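Local coordinates for protein type I site-specific restriction-modification system, R (Restriction) subunit (Vibrio vulnificus, PDB 3H1T) that probably acts as the motor-bearing restriction subunit of a type I enzyme, binding ATP and DNA and using ATP hydrolysis to drive translocation that leads to cleavage, at residues 375-380 and 553-558; 424-429 and 457-462; 440-445 and 520-525. All coordinates share one frame; numbering follows the deposited sequence.

Interaction 1 (375-380 and 553-558); sequences RVHRVI and NIIDYT
His-377 and Asn-553 meet side chain to side chain across two neighbouring parallel strands in the mixed sheet of the C-terminal RecA-like (helicase) lobe, their ring and amide planes 30° apart. The imidazole presents its edge: NE2 lies 3.3 Å from Asn-553 OD1, a weak and bent hydrogen bond, and a water in the ring plane joins the same two atoms. Asn-553 CG stands beside its own backbone N (chi1 -55°), and the amide beyond it uses OD1 for the histidine and ND2 for Asn-520 on the next strand. His-377 ND1 is bonded in turn to Asp-578 on the strand that flanks the other edge of 375-380, so a polar row runs across four strands.

Beneath this row the backbones are laced in regular parallel fashion. Ile-554 N bonds to Arg-375 O, His-377 N to Ile-554 O and Asp-556 N to His-377 O, and the series closes with Val-379 N to Asp-556 O at 2.7 Å. Val-376, Ile-554, Arg-378 and Asp-556 occupy the opposite face from the histidine, and Arg-378 reaches out to a salt bridge with Glu-579.

Past the last bridge, Val-379 and Tyr-557 lie side by side and point the same way, with Val-379 CB 3.8 Å from Tyr-557 CD1; the phenol OH continues to His-428 of helix 422-436. Asp-556 forms an Asx turn, its OD1 gripped by both Thr-558 OG1, at 2.6 Å, and Thr-558 N, the latter approaching from above the carboxylate plane.

Interaction 2 (424-429 and 457-462); sequences AFAKHL and RALNNL
Ala-426 faces Leu-459 where the helical segments 424-429 and 457-462 run in broadly the same direction, their axes inclined by -40° and 9.2 Å apart at the closest point. The nearest pair of alpha carbons, those of Ala-426 and Leu-459, is separated by 5.5 Å.

The small methyl of Ala-426 is the centre of the contact. Its CB points toward the other helix and is met by side chains from successive turns: Ala-458 CB at 4.0 Å, and Leu-462 CD2 at 3.8 Å. Leu-459 brings CD1 against the same methyl, although its modelled separation there is doubtful. Leu-462 CD2 also reaches the backbone of the first helix, 4.2 Å from Lys-427 N. One turn beyond Ala-426, Leu-429 adds a looser touch, its CD2 4.4 Å from Leu-459 CD2. Thr-430, the residue after Leu-429, extends the meeting surface by touching both Leu-459 and Leu-462.

The two helices stand on either side of strand 441-446 in the sequence, giving the helix-strand-helix order of the RecA-like helicase C-terminal lobe. Lys-427 points its CB away from the partner helix, and its NZ forms a salt bridge with Asp-431 on its own helix.

No hydrogen bond passes between the segments, and backbone N-H and C=O groups are paired within each helix, as in Leu-429 N to Phe-425 O and Leu-462 N to Ala-458 O. The attachment therefore rests mainly on methyl groups and depends on shape and on the exclusion of water, with only 216 Å² buried in all.

Interaction 3 (440-445 and 520-525); sequences AKTIVF and NVVLAR
In the parallel sheet core of the helicase C-terminal domain, Thr-442 and Asn-520 begin a pairing of two adjacent strands. Asn-520 ND2 donates to Thr-442 OG1 over 2.9 Å, with the hydroxyl oxygen lying close to the amide plane, and that hydroxyl donates onward to Ala-440 O, reaching it from above the carbonyl plane. The oxygen is turned beside its own backbone N (chi1 -56°), which leaves CG2 anti to that N and 3.5 Å from Val-522 CG2. Asn-520 OD1, the other end of the amide, is held from the neighbouring strand 552-556.

Further along the same face, Val-444 and Val-522 lie side by side and point the same way; Val-444 CG2 comes within 3.8 Å of Val-522 CB. Leu-429 of helix 422-436 covers both valines. This alternation of parallel strands with covering helices is the layered alpha/beta architecture of a RecA-like, P-loop NTPase-related lobe, and the 74 residues between the two segments include strand 502-505, the neighbour of 441-446 on its other edge.

Ile-443, Val-521, Phe-445 and Leu-523 occupy the reverse face, where helix 530-537 places Ile-536 against Phe-445, Val-521 and Leu-523. The backbone ladder runs from Asn-520 N to Lys-441 O, through Ile-443 N to Asn-520 O and Val-522 N to Ile-443 O, to Phe-445 N on Val-522 O at 2.8 Å. Its last rung is Ala-524 N to Phe-445 O. Arg-525 then lays CD 3.7 Å from Phe-445 CB, while its guanidinium pairs with Glu-532.

How the interactions relate
Interactions 1 and 3 are buried strand pairings in one sheet, made contiguous by strands 518-524 and 552-556 lying next to each other: Val-521 N probably hydrogen-bonds to Asn-553 O. Interaction 2 lies farther out, is partly buried, and joins helices rather than strands. The chemistry follows this placement. The two sheet contacts carry backbone ladders supplemented by asparagine-centred polar bonds, whereas the helix contact has no hydrogen bond across it, is mainly apolar and buries less than half the area of either. Helix 422-436 is the common element, covering the face of interaction 3 with Leu-429 and meeting interaction 1 through His-428.

Interaction 1 (375-380 and 553-558)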
loop_
_atom_site.group_PDB
_atom_site.type_symbol
_atom_site.label_atom_id
_atom_site.label_comp_id
_atom_site.label_asym_id
_atom_site.label_seq_id
_atom_site.Cartn_x
_atom_site.Cartn_y
_atom_site.Cartn_z
ATOM N N ARG A 375 12.016 13.454 3.405
ATOM C CA ARG A 375 12.418 14.713 4.021
ATOM C C ARG A 375 11.586 15.816 3.388
ATOM O O ARG A 375 11.366 15.810 2.178
ATOM C CB ARG A 375 13.893 15.035 3.758
ATOM C CG ARG A 375 14.882 14.294 4.613
ATOM C CD ARG A 375 15.043 12.859 4.164
ATOM N NE ARG A 375 15.833 12.080 5.114
ATOM C CZ ARG A 375 17.134 12.256 5.339
ATOM N NH1 ARG A 375 17.818 13.188 4.676
ATOM N NH2 ARG A 375 17.752 11.511 6.249
ATOM N N VAL A 376 11.103 16.755 4.188
ATOM C CA VAL A 376 10.352 17.850 3.618
ATOM C C VAL A 376 11.191 19.126 3.663
ATOM O O VAL A 376 11.803 19.449 4.677
ATOM C CB VAL A 376 9.027 18.127 4.360
ATOM C CG1 VAL A 376 8.334 19.321 3.709
ATOM C CG2 VAL A 376 8.125 16.914 4.318
ATOM N N HIS A 377 11.243 19.824 2.536
ATOM C CA HIS A 377 11.968 21.080 2.423
ATOM C C HIS A 377 10.916 22.052 1.936
ATOM O O HIS A 377 10.566 22.065 0.753
ATOM C CB HIS A 377 13.096 20.977 1.396
ATOM C CG HIS A 377 14.081 19.887 1.682
ATOM N ND1 HIS A 377 14.764 19.796 2.874
ATOM C CD2 HIS A 377 14.505 18.847 0.926
ATOM C CE1 HIS A 377 15.570 18.748 2.840
ATOM N NE2 HIS A 377 15.432 18.155 1.668
ATOM N N ARG A 378 10.365 22.820 2.868
ATOM C CA ARG A 378 9.339 23.809 2.573
ATOM C C ARG A 378 10.106 25.066 2.143
ATOM O O ARG A 378 11.071 25.473 2.804
ATOM C CB ARG A 378 8.516 24.055 3.846
ATOM C CG ARG A 378 7.185 24.757 3.669
ATOM C CD ARG A 378 6.100 24.132 4.567
ATOM N NE ARG A 378 6.588 23.705 5.878
ATOM C CZ ARG A 378 7.075 24.534 6.798
ATOM N NH1 ARG A 378 7.135 25.837 6.550
ATOM N NH2 ARG A 378 7.519 24.067 7.961
ATOM N N VAL A 379 9.709 25.657 1.024
ATOM C CA VAL A 379 10.372 26.853 0.535
ATOM C C VAL A 379 9.371 27.973 0.371
ATOM O O VAL A 379 8.467 27.876 -0.458
ATOM C CB VAL A 379 11.028 26.616 -0.823
ATOM C CG1 VAL A 379 11.836 27.847 -1.220
ATOM C CG2 VAL A 379 11.904 25.385 -0.755
ATOM N N ILE A 380 9.513 29.034 1.155
ATOM C CA ILE A 380 8.584 30.136 1.034
ATOM C C ILE A 380 9.266 31.382 0.471
ATOM O O ILE A 380 10.446 31.665 0.735
ATOM C CB ILE A 380 7.919 30.485 2.398
ATOM C CG1 ILE A 380 6.823 31.534 2.185
ATOM C CG2 ILE A 380 8.946 31.073 3.355
ATOM C CD1 ILE A 380 5.644 31.055 1.370
ATOM N N ASN A 553 12.969 13.105 -1.172
ATOM C CA ASN A 553 12.719 14.487 -0.768
ATOM C C ASN A 553 11.433 15.027 -1.354
ATOM O O ASN A 553 11.061 14.688 -2.468
ATOM C CB ASN A 553 13.843 15.421 -1.260
ATOM C CG ASN A 553 15.199 14.991 -0.825
ATOM O OD1 ASN A 553 15.554 15.130 0.343
ATOM N ND2 ASN A 553 15.975 14.455 -1.754
ATOM N N ILE A 554 10.767 15.876 -0.588
ATOM C CA ILE A 554 9.573 16.552 -1.049
ATOM C C ILE A 554 9.898 18.034 -0.919
ATOM O O ILE A 554 9.931 18.572 0.187
ATOM C CB ILE A 554 8.350 16.234 -0.185
ATOM C CG1 ILE A 554 7.914 14.774 -0.387
ATOM C CG2 ILE A 554 7.211 17.164 -0.550
ATOM C CD1 ILE A 554 6.719 14.374 0.520
ATOM N N ILE A 555 10.214 18.670 -2.042
ATOM C CA ILE A 555 10.518 20.094 -2.056
ATOM C C ILE A 555 9.185 20.805 -2.328
ATOM O O ILE A 555 8.557 20.596 -3.370
ATOM C CB ILE A 555 11.548 20.436 -3.157
ATOM C CG1 ILE A 555 12.898 19.768 -2.883
ATOM C CG2 ILE A 555 11.784 21.920 -3.191
ATOM C CD1 ILE A 555 12.940 18.274 -3.138
ATOM N N ASP A 556 8.740 21.615 -1.368
ATOM C CA ASP A 556 7.457 22.334 -1.444
ATOM C C ASP A 556 7.605 23.842 -1.703
ATOM O O ASP A 556 7.993 24.601 -0.806
ATOM C CB ASP A 556 6.698 22.120 -0.124
ATOM C CG ASP A 556 5.236 22.530 -0.200
ATOM O OD1 ASP A 556 4.800 23.052 -1.244
ATOM O OD2 ASP A 556 4.517 22.328 0.799
ATOM N N TYR A 557 7.266 24.275 -2.917
ATOM C CA TYR A 557 7.365 25.684 -3.309
ATOM C C TYR A 557 6.053 26.431 -3.139
ATOM O O TYR A 557 6.002 27.647 -3.326
ATOM C CB TYR A 557 7.819 25.790 -4.770
ATOM C CG TYR A 557 9.277 25.437 -4.968
ATOM C CD1 TYR A 557 10.283 26.277 -4.488
ATOM C CD2 TYR A 557 9.651 24.253 -5.611
ATOM C CE1 TYR A 557 11.619 25.949 -4.636
ATOM C CE2 TYR A 557 10.999 23.910 -5.760
ATOM C CZ TYR A 557 11.974 24.766 -5.268
ATOM O OH TYR A 557 13.295 24.450 -5.417
ATOM N N THR A 558 4.992 25.707 -2.799
ATOM C CA THR A 558 3.698 26.337 -2.599
ATOM C C THR A 558 3.722 27.108 -1.281
ATOM O O THR A 558 3.007 28.096 -1.111
ATOM C CB THR A 558 2.557 25.282 -2.538
ATOM O OG1 THR A 558 2.644 24.543 -1.313
ATOM C CG2 THR A 558 2.675 24.311 -3.697
HETATM O O HOH W 1 17.564 16.287 1.751
HETATM O O HOH W 2 7.944 29.468 -2.537
#

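Interaction 2 (424-429 and 457-462)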
loop_
_atom_site.group_PDB
_atom_site.type_symbol
_atom_site.label_atom_id
_atom_site.label_comp_id
_atom_site.label_asym_id
_atom_site.label_seq_id
_atom_site.Cartn_x
_atom_site.Cartn_y
_atom_site.Cartn_z
ATOM N N ALA A 424 12.295 31.438 -10.194
ATOM C CA ALA A 424 12.900 31.383 -8.861
ATOM C C ALA A 424 13.006 29.930 -8.422
ATOM O O ALA A 424 14.035 29.479 -7.920
ATOM C CB ALA A 424 12.054 32.162 -7.863
ATOM N N PHE A 425 11.903 29.215 -8.607
ATOM C CA PHE A 425 11.803 27.814 -8.246
ATOM C C PHE A 425 12.813 26.996 -9.019
ATOM O O PHE A 425 13.494 26.133 -8.459
ATOM C CB PHE A 425 10.402 27.297 -8.539
ATOM C CG PHE A 425 9.325 28.045 -7.821
ATOM C CD1 PHE A 425 9.620 28.867 -6.736
ATOM C CD2 PHE A 425 8.014 27.943 -8.230
ATOM C CE1 PHE A 425 8.609 29.578 -6.083
ATOM C CE2 PHE A 425 7.000 28.656 -7.578
ATOM C CZ PHE A 425 7.299 29.471 -6.512
ATOM N N ALA A 426 12.920 27.275 -10.314
ATOM C CA ALA A 426 13.867 26.545 -11.153
ATOM C C ALA A 426 15.291 26.797 -10.708
ATOM O O ALA A 426 16.112 25.887 -10.712
ATOM C CB ALA A 426 13.709 26.936 -12.611
ATOM N N LYS A 427 15.595 28.029 -10.313
ATOM C CA LYS A 427 16.951 28.326 -9.877
ATOM C C LYS A 427 17.211 27.594 -8.564
ATOM O O LYS A 427 18.237 26.925 -8.405
ATOM C CB LYS A 427 17.166 29.837 -9.686
ATOM C CG LYS A 427 18.640 30.219 -9.793
ATOM C CD LYS A 427 19.104 31.153 -8.681
ATOM C CE LYS A 427 20.600 31.529 -8.822
ATOM N NZ LYS A 427 21.552 30.409 -8.501
ATOM N N HIS A 428 16.275 27.705 -7.628
ATOM C CA HIS A 428 16.436 27.037 -6.347
ATOM C C HIS A 428 16.532 25.512 -6.454
ATOM O O HIS A 428 17.340 24.897 -5.763
ATOM C CB HIS A 428 15.301 27.421 -5.411
ATOM C CG HIS A 428 15.372 26.735 -4.089
ATOM N ND1 HIS A 428 14.878 25.465 -3.891
ATOM C CD2 HIS A 428 15.949 27.106 -2.922
ATOM C CE1 HIS A 428 15.150 25.081 -2.656
ATOM N NE2 HIS A 428 15.799 26.057 -2.047
ATOM N N LEU A 429 15.730 24.910 -7.329
ATOM C CA LEU A 429 15.766 23.461 -7.517
ATOM C C LEU A 429 17.115 23.030 -8.106
ATOM O O LEU A 429 17.699 22.009 -7.705
ATOM C CB LEU A 429 14.624 23.023 -8.446
ATOM C CG LEU A 429 14.491 21.531 -8.754
ATOM C CD1 LEU A 429 14.595 20.751 -7.456
ATOM C CD2 LEU A 429 13.166 21.250 -9.453
ATOM N N ARG A 457 11.639 24.456 -19.868
ATOM C CA ARG A 457 12.580 25.306 -20.594
ATOM C C ARG A 457 13.544 25.997 -19.655
ATOM O O ARG A 457 14.748 26.038 -19.912
ATOM C CB ARG A 457 11.842 26.364 -21.411
ATOM C CG ARG A 457 12.769 27.295 -22.199
ATOM C CD ARG A 457 12.005 28.281 -23.080
ATOM N NE ARG A 457 11.021 27.605 -23.920
ATOM C CZ ARG A 457 9.722 27.537 -23.633
ATOM N NH1 ARG A 457 9.258 28.111 -22.532
ATOM N NH2 ARG A 457 8.891 26.890 -24.436
ATOM N N ALA A 458 13.016 26.544 -18.563
ATOM C CA ALA A 458 13.864 27.225 -17.598
ATOM C C ALA A 458 14.903 26.274 -17.027
ATOM O O ALA A 458 16.099 26.536 -17.063
ATOM C CB ALA A 458 13.023 27.794 -16.480
ATOM N N LEU A 459 14.421 25.164 -16.489
ATOM C CA LEU A 459 15.275 24.154 -15.876
ATOM C C LEU A 459 16.334 23.674 -16.885
ATOM O O LEU A 459 17.489 23.433 -16.522
ATOM C CB LEU A 459 14.390 22.990 -15.402
ATOM C CG LEU A 459 14.150 22.607 -13.922
ATOM C CD1 LEU A 459 14.216 23.801 -12.989
ATOM C CD2 LEU A 459 12.790 21.924 -13.829
ATOM N N ASN A 460 15.937 23.542 -18.153
ATOM C CA ASN A 460 16.853 23.096 -19.210
ATOM C C ASN A 460 18.007 24.062 -19.372
ATOM O O ASN A 460 19.167 23.663 -19.355
ATOM C CB ASN A 460 16.127 22.974 -20.551
ATOM C CG ASN A 460 17.086 22.720 -21.716
ATOM O OD1 ASN A 460 17.787 23.622 -22.173
ATOM N ND2 ASN A 460 17.122 21.485 -22.193
ATOM N N ASN A 461 17.683 25.337 -19.529
ATOM C CA ASN A 461 18.710 26.348 -19.695
ATOM C C ASN A 461 19.583 26.536 -18.461
ATOM O O ASN A 461 20.743 26.909 -18.584
ATOM C CB ASN A 461 18.079 27.678 -20.096
ATOM C CG ASN A 461 17.373 27.601 -21.425
ATOM O OD1 ASN A 461 17.611 26.685 -22.213
ATOM N ND2 ASN A 461 16.507 28.567 -21.691
ATOM N N LEU A 462 19.027 26.293 -17.274
ATOM C CA LEU A 462 19.792 26.410 -16.036
ATOM C C LEU A 462 20.793 25.255 -15.963
ATOM O O LEU A 462 21.796 25.331 -15.259
ATOM C CB LEU A 462 18.873 26.305 -14.818
ATOM C CG LEU A 462 18.405 27.491 -13.965
ATOM C CD1 LEU A 462 19.310 28.684 -14.214
ATOM C CD2 LEU A 462 16.961 27.825 -14.290
#

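Interaction 3 (440-445 and 520-525)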
loop_
_atom_site.group_PDB
_atom_site.type_symbol
_atom_site.label_atom_id
_atom_site.label_comp_id
_atom_site.label_asym_id
_atom_site.label_seq_id
_atom_site.Cartn_x
_atom_site.Cartn_y
_atom_site.Cartn_z
ATOM N N ALA A 440 19.586 12.717 -9.864
ATOM C CA ALA A 440 18.545 12.102 -9.053
ATOM C C ALA A 440 17.240 12.352 -9.812
ATOM O O ALA A 440 16.885 13.510 -10.073
ATOM C CB ALA A 440 18.497 12.761 -7.688
ATOM N N LYS A 441 16.526 11.289 -10.173
ATOM C CA LYS A 441 15.286 11.455 -10.922
ATOM C C LYS A 441 14.280 12.253 -10.135
ATOM O O LYS A 441 13.976 11.928 -8.990
ATOM C CB LYS A 441 14.696 10.110 -11.315
ATOM C CG LYS A 441 15.454 9.425 -12.438
ATOM C CD LYS A 441 14.645 8.270 -13.002
ATOM C CE LYS A 441 15.496 7.325 -13.862
ATOM N NZ LYS A 441 15.865 7.820 -15.220
ATOM N N THR A 442 13.750 13.288 -10.785
ATOM C CA THR A 442 12.820 14.243 -10.182
ATOM C C THR A 442 11.545 14.499 -10.988
ATOM O O THR A 442 11.575 14.480 -12.212
ATOM C CB THR A 442 13.533 15.601 -10.009
ATOM O OG1 THR A 442 14.717 15.413 -9.227
ATOM C CG2 THR A 442 12.623 16.616 -9.349
ATOM N N ILE A 443 10.440 14.766 -10.299
ATOM C CA ILE A 443 9.165 15.061 -10.954
ATOM C C ILE A 443 8.658 16.385 -10.403
ATOM O O ILE A 443 8.571 16.558 -9.193
ATOM C CB ILE A 443 8.079 13.975 -10.673
ATOM C CG1 ILE A 443 8.535 12.608 -11.185
ATOM C CG2 ILE A 443 6.776 14.336 -11.411
ATOM C CD1 ILE A 443 7.593 11.481 -10.823
ATOM N N VAL A 444 8.316 17.327 -11.273
ATOM C CA VAL A 444 7.832 18.624 -10.805
ATOM C C VAL A 444 6.384 18.847 -11.202
ATOM O O VAL A 444 6.054 18.902 -12.381
ATOM C CB VAL A 444 8.702 19.788 -11.372
ATOM C CG1 VAL A 444 8.255 21.140 -10.780
ATOM C CG2 VAL A 444 10.153 19.544 -11.054
ATOM N N PHE A 445 5.524 18.979 -10.204
ATOM C CA PHE A 445 4.106 19.173 -10.450
ATOM C C PHE A 445 3.737 20.644 -10.563
ATOM O O PHE A 445 3.690 21.370 -9.566
ATOM C CB PHE A 445 3.305 18.503 -9.340
ATOM C CG PHE A 445 3.384 17.009 -9.370
ATOM C CD1 PHE A 445 2.527 16.274 -10.179
ATOM C CD2 PHE A 445 4.368 16.340 -8.651
ATOM C CE1 PHE A 445 2.650 14.890 -10.279
ATOM C CE2 PHE A 445 4.498 14.952 -8.742
ATOM C CZ PHE A 445 3.633 14.227 -9.561
ATOM N N ASN A 520 13.206 12.815 -5.960
ATOM C CA ASN A 520 12.708 14.148 -5.601
ATOM C C ASN A 520 11.294 14.351 -6.110
ATOM O O ASN A 520 11.017 14.134 -7.278
ATOM C CB ASN A 520 13.561 15.284 -6.199
ATOM C CG ASN A 520 14.985 15.303 -5.690
ATOM O OD1 ASN A 520 15.247 15.103 -4.504
ATOM N ND2 ASN A 520 15.918 15.583 -6.593
ATOM N N VAL A 521 10.401 14.774 -5.230
ATOM C CA VAL A 521 9.022 15.043 -5.607
ATOM C C VAL A 521 8.843 16.538 -5.369
ATOM O O VAL A 521 8.914 17.007 -4.234
ATOM C CB VAL A 521 8.031 14.220 -4.741
ATOM C CG1 VAL A 521 6.608 14.746 -4.934
ATOM C CG2 VAL A 521 8.076 12.739 -5.142
ATOM N N VAL A 522 8.610 17.291 -6.440
ATOM C CA VAL A 522 8.495 18.741 -6.338
ATOM C C VAL A 522 7.113 19.380 -6.545
ATOM O O VAL A 522 6.453 19.157 -7.560
ATOM C CB VAL A 522 9.496 19.394 -7.320
ATOM C CG1 VAL A 522 9.567 20.888 -7.085
ATOM C CG2 VAL A 522 10.878 18.757 -7.145
ATOM N N LEU A 523 6.705 20.209 -5.594
ATOM C CA LEU A 523 5.405 20.881 -5.639
ATOM C C LEU A 523 5.435 22.340 -6.126
ATOM O O LEU A 523 5.974 23.220 -5.455
ATOM C CB LEU A 523 4.770 20.845 -4.244
ATOM C CG LEU A 523 4.387 19.503 -3.636
ATOM C CD1 LEU A 523 3.826 19.722 -2.236
ATOM C CD2 LEU A 523 3.347 18.834 -4.507
ATOM N N ALA A 524 4.843 22.593 -7.285
ATOM C CA ALA A 524 4.804 23.948 -7.825
ATOM C C ALA A 524 3.401 24.209 -8.313
ATOM O O ALA A 524 3.193 24.828 -9.346
ATOM C CB ALA A 524 5.788 24.099 -8.972
ATOM N N ARG A 525 2.435 23.742 -7.543
ATOM C CA ARG A 525 1.050 23.895 -7.920
ATOM C C ARG A 525 0.129 23.934 -6.723
ATOM O O ARG A 525 0.513 23.594 -5.608
ATOM C CB ARG A 525 0.637 22.723 -8.803
ATOM C CG ARG A 525 0.510 21.432 -8.024
ATOM C CD ARG A 525 0.134 20.310 -8.930
ATOM N NE ARG A 525 -0.923 20.734 -9.834
ATOM C CZ ARG A 525 -1.998 20.012 -10.103
ATOM N NH1 ARG A 525 -2.155 18.828 -9.530
ATOM N NH2 ARG A 525 -2.910 20.473 -10.942
#